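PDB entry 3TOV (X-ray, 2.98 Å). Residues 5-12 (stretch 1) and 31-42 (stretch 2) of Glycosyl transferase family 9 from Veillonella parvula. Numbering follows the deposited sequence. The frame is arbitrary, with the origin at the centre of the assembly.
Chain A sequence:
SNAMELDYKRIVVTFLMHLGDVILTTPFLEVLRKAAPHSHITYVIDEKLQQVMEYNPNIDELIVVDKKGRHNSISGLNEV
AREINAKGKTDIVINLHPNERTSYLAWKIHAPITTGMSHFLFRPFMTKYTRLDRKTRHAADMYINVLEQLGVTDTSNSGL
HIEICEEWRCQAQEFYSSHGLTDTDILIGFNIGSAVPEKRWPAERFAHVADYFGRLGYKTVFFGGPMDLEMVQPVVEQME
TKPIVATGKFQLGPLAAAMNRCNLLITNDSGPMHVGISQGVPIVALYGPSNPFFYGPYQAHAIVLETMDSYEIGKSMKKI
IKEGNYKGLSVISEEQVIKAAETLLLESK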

ATOM      1  N   GLU A   5       8.390  28.505  -0.704  1.00 86.28           N
ATOM      2  CA  GLU A   5       8.928  28.344   0.641  1.00 86.63           C
ATOM      3  C   GLU A   5       8.021  27.469   1.501  1.00 86.42           C
ATOM      4  O   GLU A   5       6.901  27.858   1.839  1.00 85.61           O
ATOM      5  CB  GLU A   5       9.182  29.685   1.310  1.00 84.94           C
ATOM      6  CG  GLU A   5      10.104  29.579   2.503  1.00 91.86           C
ATOM      7  CD  GLU A   5      10.822  30.888   2.790  1.00108.76           C
ATOM      8  OE1 GLU A   5      10.682  31.835   1.982  1.00114.92           O
ATOM      9  OE2 GLU A   5      11.529  30.972   3.818  1.00114.23           O
ATOM     10  N   LEU A   6       8.524  26.286   1.843  1.00 83.26           N
ATOM     11  CA  LEU A   6       7.756  25.294   2.583  1.00 81.18           C
ATOM     12  C   LEU A   6       8.077  25.302   4.075  1.00 86.91           C
ATOM     13  O   LEU A   6       7.180  25.161   4.907  1.00 87.98           O
ATOM     14  CB  LEU A   6       8.008  23.900   2.007  1.00 80.44           C
ATOM     15  CG  LEU A   6       7.684  23.691   0.525  1.00 75.96           C
ATOM     16  CD1 LEU A   6       8.232  22.364   0.019  1.00 58.78           C
ATOM     17  CD2 LEU A   6       6.181  23.799   0.277  1.00 78.34           C
ATOM     18  N   ASP A   7       9.353  25.465   4.418  1.00 89.66           N
ATOM     19  CA  ASP A   7       9.769  25.415   5.819  1.00 86.99           C
ATOM     20  C   ASP A   7       9.121  26.533   6.646  1.00 84.35           C
ATOM     21  O   ASP A   7       8.868  27.626   6.139  1.00 83.64           O
ATOM     22  CB  ASP A   7      11.297  25.458   5.936  1.00 85.54           C
ATOM     23  CG  ASP A   7      11.797  24.959   7.284  1.00 85.17           C
ATOM     24  OD1 ASP A   7      10.995  24.372   8.039  1.00 84.64           O
ATOM     25  OD2 ASP A   7      12.994  25.142   7.587  1.00 86.73           O
ATOM     26  N   TYR A   8       8.837  26.242   7.911  1.00 82.46           N
ATOM     27  CA  TYR A   8       8.255  27.227   8.826  1.00 84.40           C
ATOM     28  C   TYR A   8       6.798  27.590   8.510  1.00 83.17           C
ATOM     29  O   TYR A   8       6.348  28.692   8.809  1.00 83.22           O
ATOM     30  CB  TYR A   8       9.130  28.492   8.900  1.00 79.52           C
ATOM     31  CG  TYR A   8      10.339  28.322   9.790  1.00 75.38           C
ATOM     32  CD1 TYR A   8      10.193  28.147  11.160  1.00 77.22           C
ATOM     33  CD2 TYR A   8      11.622  28.322   9.266  1.00 77.27           C
ATOM     34  CE1 TYR A   8      11.295  27.976  11.993  1.00 79.28           C
ATOM     35  CE2 TYR A   8      12.740  28.154  10.091  1.00 81.67           C
ATOM     36  CZ  TYR A   8      12.569  27.983  11.459  1.00 78.54           C
ATOM     37  OH  TYR A   8      13.663  27.817  12.293  1.00 71.47           O
ATOM     38  N   LYS A   9       6.058  26.655   7.925  1.00 80.30           N
ATOM     39  CA  LYS A   9       4.679  26.925   7.527  1.00 75.70           C
ATOM     40  C   LYS A   9       3.696  25.873   8.069  1.00 66.46           C
ATOM     41  O   LYS A   9       4.081  24.743   8.362  1.00 56.17           O
ATOM     42  CB  LYS A   9       4.571  26.992   5.991  1.00 67.07           C
ATOM     43  CG  LYS A   9       5.588  27.879   5.293  1.00 57.58           C
ATOM     44  CD  LYS A   9       5.513  29.297   5.809  1.00 64.70           C
ATOM     45  CE  LYS A   9       5.794  30.300   4.706  1.00 68.54           C
ATOM     46  NZ  LYS A   9       4.842  30.097   3.574  1.00 68.71           N
ATOM     47  N   ARG A  10       2.430  26.255   8.202  1.00 64.48           N
ATOM     48  CA  ARG A  10       1.379  25.295   8.507  1.00 63.70           C
ATOM     49  C   ARG A  10       0.823  24.775   7.204  1.00 58.66           C
ATOM     50  O   ARG A  10       0.356  25.550   6.373  1.00 54.33           O
ATOM     51  CB  ARG A  10       0.250  25.934   9.308  1.00 73.36           C
ATOM     52  CG  ARG A  10       0.637  26.306  10.720  1.00 84.51           C
ATOM     53  CD  ARG A  10      -0.578  26.651  11.565  1.00 89.09           C
ATOM     54  NE  ARG A  10      -0.694  25.745  12.704  1.00 86.42           N
ATOM     55  CZ  ARG A  10      -1.602  24.781  12.801  1.00 78.80           C
ATOM     56  NH1 ARG A  10      -2.490  24.608  11.825  1.00 77.66           N
ATOM     57  NH2 ARG A  10      -1.621  23.999  13.876  1.00 72.31           N
ATOM     58  N   ILE A  11       0.855  23.458   7.038  1.00 57.20           N
ATOM     59  CA  ILE A  11       0.515  22.853   5.762  1.00 57.08           C
ATOM     60  C   ILE A  11      -0.527  21.751   5.905  1.00 54.59           C
ATOM     61  O   ILE A  11      -0.470  20.946   6.833  1.00 60.61           O
ATOM     62  CB  ILE A  11       1.769  22.261   5.111  1.00 57.70           C
ATOM     63  CG1 ILE A  11       2.892  23.294   5.098  1.00 59.54           C
ATOM     64  CG2 ILE A  11       1.479  21.807   3.708  1.00 59.15           C
ATOM     65  CD1 ILE A  11       4.244  22.691   4.851  1.00 58.52           C
ATOM     66  N   VAL A  12      -1.485  21.718   4.989  1.00 47.03           N
ATOM     67  CA  VAL A  12      -2.427  20.608   4.954  1.00 50.17           C
ATOM     68  C   VAL A  12      -2.274  19.745   3.689  1.00 55.38           C
ATOM     69  O   VAL A  12      -2.121  20.253   2.577  1.00 56.09           O
ATOM     70  CB  VAL A  12      -3.880  21.087   5.102  1.00 45.62           C
ATOM     71  CG1 VAL A  12      -4.848  19.959   4.797  1.00 40.38           C
ATOM     72  CG2 VAL A  12      -4.102  21.593   6.491  1.00 46.05           C
ATOM     73  N   VAL A  31       9.840  13.090   2.292  1.00 64.41           N
ATOM     74  CA  VAL A  31      10.498  14.115   1.496  1.00 56.59           C
ATOM     75  C   VAL A  31      10.001  15.503   1.889  1.00 59.27           C
ATOM     76  O   VAL A  31      10.781  16.457   1.988  1.00 54.01           O
ATOM     77  CB  VAL A  31      10.274  13.867  -0.003  1.00 43.07           C
ATOM     78  CG1 VAL A  31      10.693  15.069  -0.817  1.00 38.78           C
ATOM     79  CG2 VAL A  31      11.051  12.669  -0.429  1.00 49.27           C
ATOM     80  N   LEU A  32       8.696  15.606   2.126  1.00 58.14           N
ATOM     81  CA  LEU A  32       8.119  16.863   2.549  1.00 50.28           C
ATOM     82  C   LEU A  32       8.789  17.293   3.824  1.00 46.23           C
ATOM     83  O   LEU A  32       9.392  18.346   3.889  1.00 47.36           O
ATOM     84  CB  LEU A  32       6.636  16.707   2.810  1.00 56.26           C
ATOM     85  CG  LEU A  32       6.052  17.990   3.400  1.00 64.81           C
ATOM     86  CD1 LEU A  32       6.226  19.135   2.407  1.00 68.83           C
ATOM     87  CD2 LEU A  32       4.589  17.830   3.790  1.00 61.85           C
ATOM     88  N   ARG A  33       8.687  16.458   4.845  1.00 55.37           N
ATOM     89  CA  ARG A  33       9.228  16.791   6.158  1.00 65.39           C
ATOM     90  C   ARG A  33      10.742  17.110   6.123  1.00 70.20           C
ATOM     91  O   ARG A  33      11.271  17.776   7.021  1.00 77.10           O
ATOM     92  CB  ARG A  33       8.888  15.676   7.162  1.00 59.25           C
ATOM     93  CG  ARG A  33       9.631  15.742   8.493  1.00 60.74           C
ATOM     94  CD  ARG A  33       9.312  16.987   9.278  1.00 60.42           C
ATOM     95  NE  ARG A  33       7.990  16.914   9.872  1.00 67.04           N
ATOM     96  CZ  ARG A  33       7.250  17.980  10.150  1.00 75.21           C
ATOM     97  NH1 ARG A  33       6.044  17.827  10.691  1.00 72.84           N
ATOM     98  NH2 ARG A  33       7.716  19.197   9.876  1.00 76.12           N
ATOM     99  N   LYS A  34      11.432  16.654   5.082  1.00 60.60           N
ATOM    100  CA  LYS A  34      12.859  16.930   4.956  1.00 63.23           C
ATOM    101  C   LYS A  34      13.077  18.389   4.583  1.00 66.49           C
ATOM    102  O   LYS A  34      13.966  19.060   5.122  1.00 64.73           O
ATOM    103  CB  LYS A  34      13.481  16.038   3.885  1.00 65.75           C
ATOM    104  CG  LYS A  34      14.772  15.373   4.312  1.00 68.41           C
ATOM    105  CD  LYS A  34      15.524  14.809   3.124  1.00 70.09           C
ATOM    106  CE  LYS A  34      14.894  13.539   2.588  1.00 69.48           C
ATOM    107  NZ  LYS A  34      15.796  12.953   1.554  1.00 70.14           N
ATOM    108  N   ALA A  35      12.251  18.859   3.650  1.00 66.44           N
ATOM    109  CA  ALA A  35      12.291  20.231   3.151  1.00 57.66           C
ATOM    110  C   ALA A  35      11.484  21.177   4.032  1.00 63.66           C
ATOM    111  O   ALA A  35      11.467  22.384   3.799  1.00 71.69           O
ATOM    112  CB  ALA A  35      11.775  20.283   1.723  1.00 43.20           C
ATOM    113  N   ALA A  36      10.820  20.633   5.046  1.00 62.04           N
ATOM    114  CA  ALA A  36       9.977  21.447   5.916  1.00 65.49           C
ATOM    115  C   ALA A  36      10.155  21.076   7.377  1.00 68.24           C
ATOM    116  O   ALA A  36       9.171  20.943   8.110  1.00 70.78           O
ATOM    117  CB  ALA A  36       8.525  21.298   5.515  1.00 60.76           C
ATOM    118  N   PRO A  37      11.417  20.929   7.811  1.00 65.68           N
ATOM    119  CA  PRO A  37      11.761  20.399   9.133  1.00 65.18           C
ATOM    120  C   PRO A  37      10.959  21.050  10.246  1.00 65.61           C
ATOM    121  O   PRO A  37      10.641  20.398  11.237  1.00 67.46           O
ATOM    122  CB  PRO A  37      13.237  20.772   9.280  1.00 66.29           C
ATOM    123  CG  PRO A  37      13.732  20.838   7.899  1.00 66.87           C
ATOM    124  CD  PRO A  37      12.607  21.418   7.099  1.00 64.91           C
ATOM    125  N   HIS A  38      10.630  22.323  10.076  1.00 66.19           N
ATOM    126  CA  HIS A  38       9.998  23.080  11.141  1.00 75.90           C
ATOM    127  C   HIS A  38       8.518  23.274  10.886  1.00 82.66           C
ATOM    128  O   HIS A  38       7.746  23.509  11.813  1.00 90.67           O
ATOM    129  CB  HIS A  38      10.679  24.434  11.296  1.00 78.67           C
ATOM    130  CG  HIS A  38      12.167  24.346  11.414  1.00 79.88           C
ATOM    131  ND1 HIS A  38      13.020  24.900  10.486  1.00 81.93           N
ATOM    132  CD2 HIS A  38      12.954  23.759  12.347  1.00 82.84           C
ATOM    133  CE1 HIS A  38      14.270  24.671  10.847  1.00 85.42           C
ATOM    134  NE2 HIS A  38      14.258  23.977  11.971  1.00 86.21           N
ATOM    135  N   SER A  39       8.128  23.177   9.623  1.00 81.68           N
ATOM    136  CA  SER A  39       6.737  23.356   9.240  1.00 79.94           C
ATOM    137  C   SER A  39       5.814  22.501  10.099  1.00 73.95           C
ATOM    138  O   SER A  39       6.182  21.416  10.535  1.00 71.60           O
ATOM    139  CB  SER A  39       6.549  22.992   7.772  1.00 80.69           C
ATOM    140  OG  SER A  39       7.551  23.595   6.976  1.00 83.71           O
ATOM    141  N   HIS A  40       4.617  23.008  10.352  1.00 72.62           N
ATOM    142  CA  HIS A  40       3.585  22.192  10.960  1.00 69.88           C
ATOM    143  C   HIS A  40       2.753  21.530   9.868  1.00 59.62           C
ATOM    144  O   HIS A  40       2.152  22.199   9.017  1.00 53.20           O
ATOM    145  CB  HIS A  40       2.680  23.014  11.875  1.00 77.43           C
ATOM    146  CG  HIS A  40       1.534  22.227  12.430  1.00 75.35           C
ATOM    147  ND1 HIS A  40       0.406  21.939  11.691  1.00 72.28           N
ATOM    148  CD2 HIS A  40       1.359  21.639  13.637  1.00 70.30           C
ATOM    149  CE1 HIS A  40      -0.419  21.217  12.425  1.00 73.31           C
ATOM    150  NE2 HIS A  40       0.134  21.024  13.609  1.00 72.69           N
ATOM    151  N   ILE A  41       2.711  20.207   9.897  1.00 56.29           N
ATOM    152  CA  ILE A  41       2.099  19.471   8.808  1.00 55.44           C
ATOM    153  C   ILE A  41       0.917  18.681   9.307  1.00 58.38           C
ATOM    154  O   ILE A  41       1.001  18.033  10.346  1.00 64.06           O
ATOM    155  CB  ILE A  41       3.098  18.506   8.159  1.00 51.25           C
ATOM    156  CG1 ILE A  41       4.242  19.293   7.508  1.00 57.93           C
ATOM    157  CG2 ILE A  41       2.387  17.648   7.147  1.00 43.49           C
ATOM    158  CD1 ILE A  41       5.449  18.461   7.096  1.00 59.68           C
ATOM    159  N   THR A  42      -0.186  18.730   8.568  1.00 55.67           N
ATOM    160  CA  THR A  42      -1.355  17.945   8.932  1.00 59.29           C
ATOM    161  C   THR A  42      -1.926  17.176   7.732  1.00 60.71           C
ATOM    162  O   THR A  42      -2.037  17.721   6.630  1.00 55.82           O
ATOM    163  CB  THR A  42      -2.428  18.802   9.663  1.00 63.14           C
ATOM    164  OG1 THR A  42      -3.700  18.624   9.038  1.00 63.74           O
ATOM    165  CG2 THR A  42      -2.051  20.285   9.650  1.00 64.98           C
TER

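What anchors the loop of stretch 1 to the turn of stretch 2? The carboxylate of Asp7 takes two hydrogen bonds from one residue: His38 N donates to Asp7 OD1 at 2.9 Å, and His38 ND1 donates to Asp7 OD2, also at 2.9 Å. With both oxygens engaged, the acid grips the backbone and the ring of His38 together, and OD2 lies near the plane of that ring, where a ring nitrogen can direct its hydrogen. Nearby, Ser39 OG donates to Leu6 O at 2.6 Å, although the hydroxyl's modelled position is less certain because it crowds a neighbour.

How do the backbones join beyond this point? They run as parallel strands, with Arg10, Ile11 and Val12 paired to His40, Ile41 and Thr42. Ile11 reaches to both sides of Ile41 along the chain: Ile11 N donates to His40 O at 2.7 Å, and Thr42 N donates to Ile11 O at 2.8 Å. A weak bond from His40 N to Lys9 O, 2.7 Å long but bent, begins the ladder.

Which flat groups meet? The guanidinium of Arg10 lies on the His40 ring, their centres 3.9 Å apart and planes at 17°; the contact is a stack rather than a hydrogen bond. Tyr8 and His38 form an offset stack with planes at 24°, and His38 CB also sits over the tyrosine face, adding a CH-pi contact.

What fills the remaining space? Arg10, Val12, His40 and Thr42 share one sheet face, while Ile11 and Ile41 point to the other and meet loosely, Ile11 CD1 lying 4.3 Å from Ile41 CG1. Leu6 extends the apolar packing to the helix, with its CD1 4.4 Å from Ala35 CB and 4.5 Å from Leu32 CD1. Altogether the contact buries 731 Å².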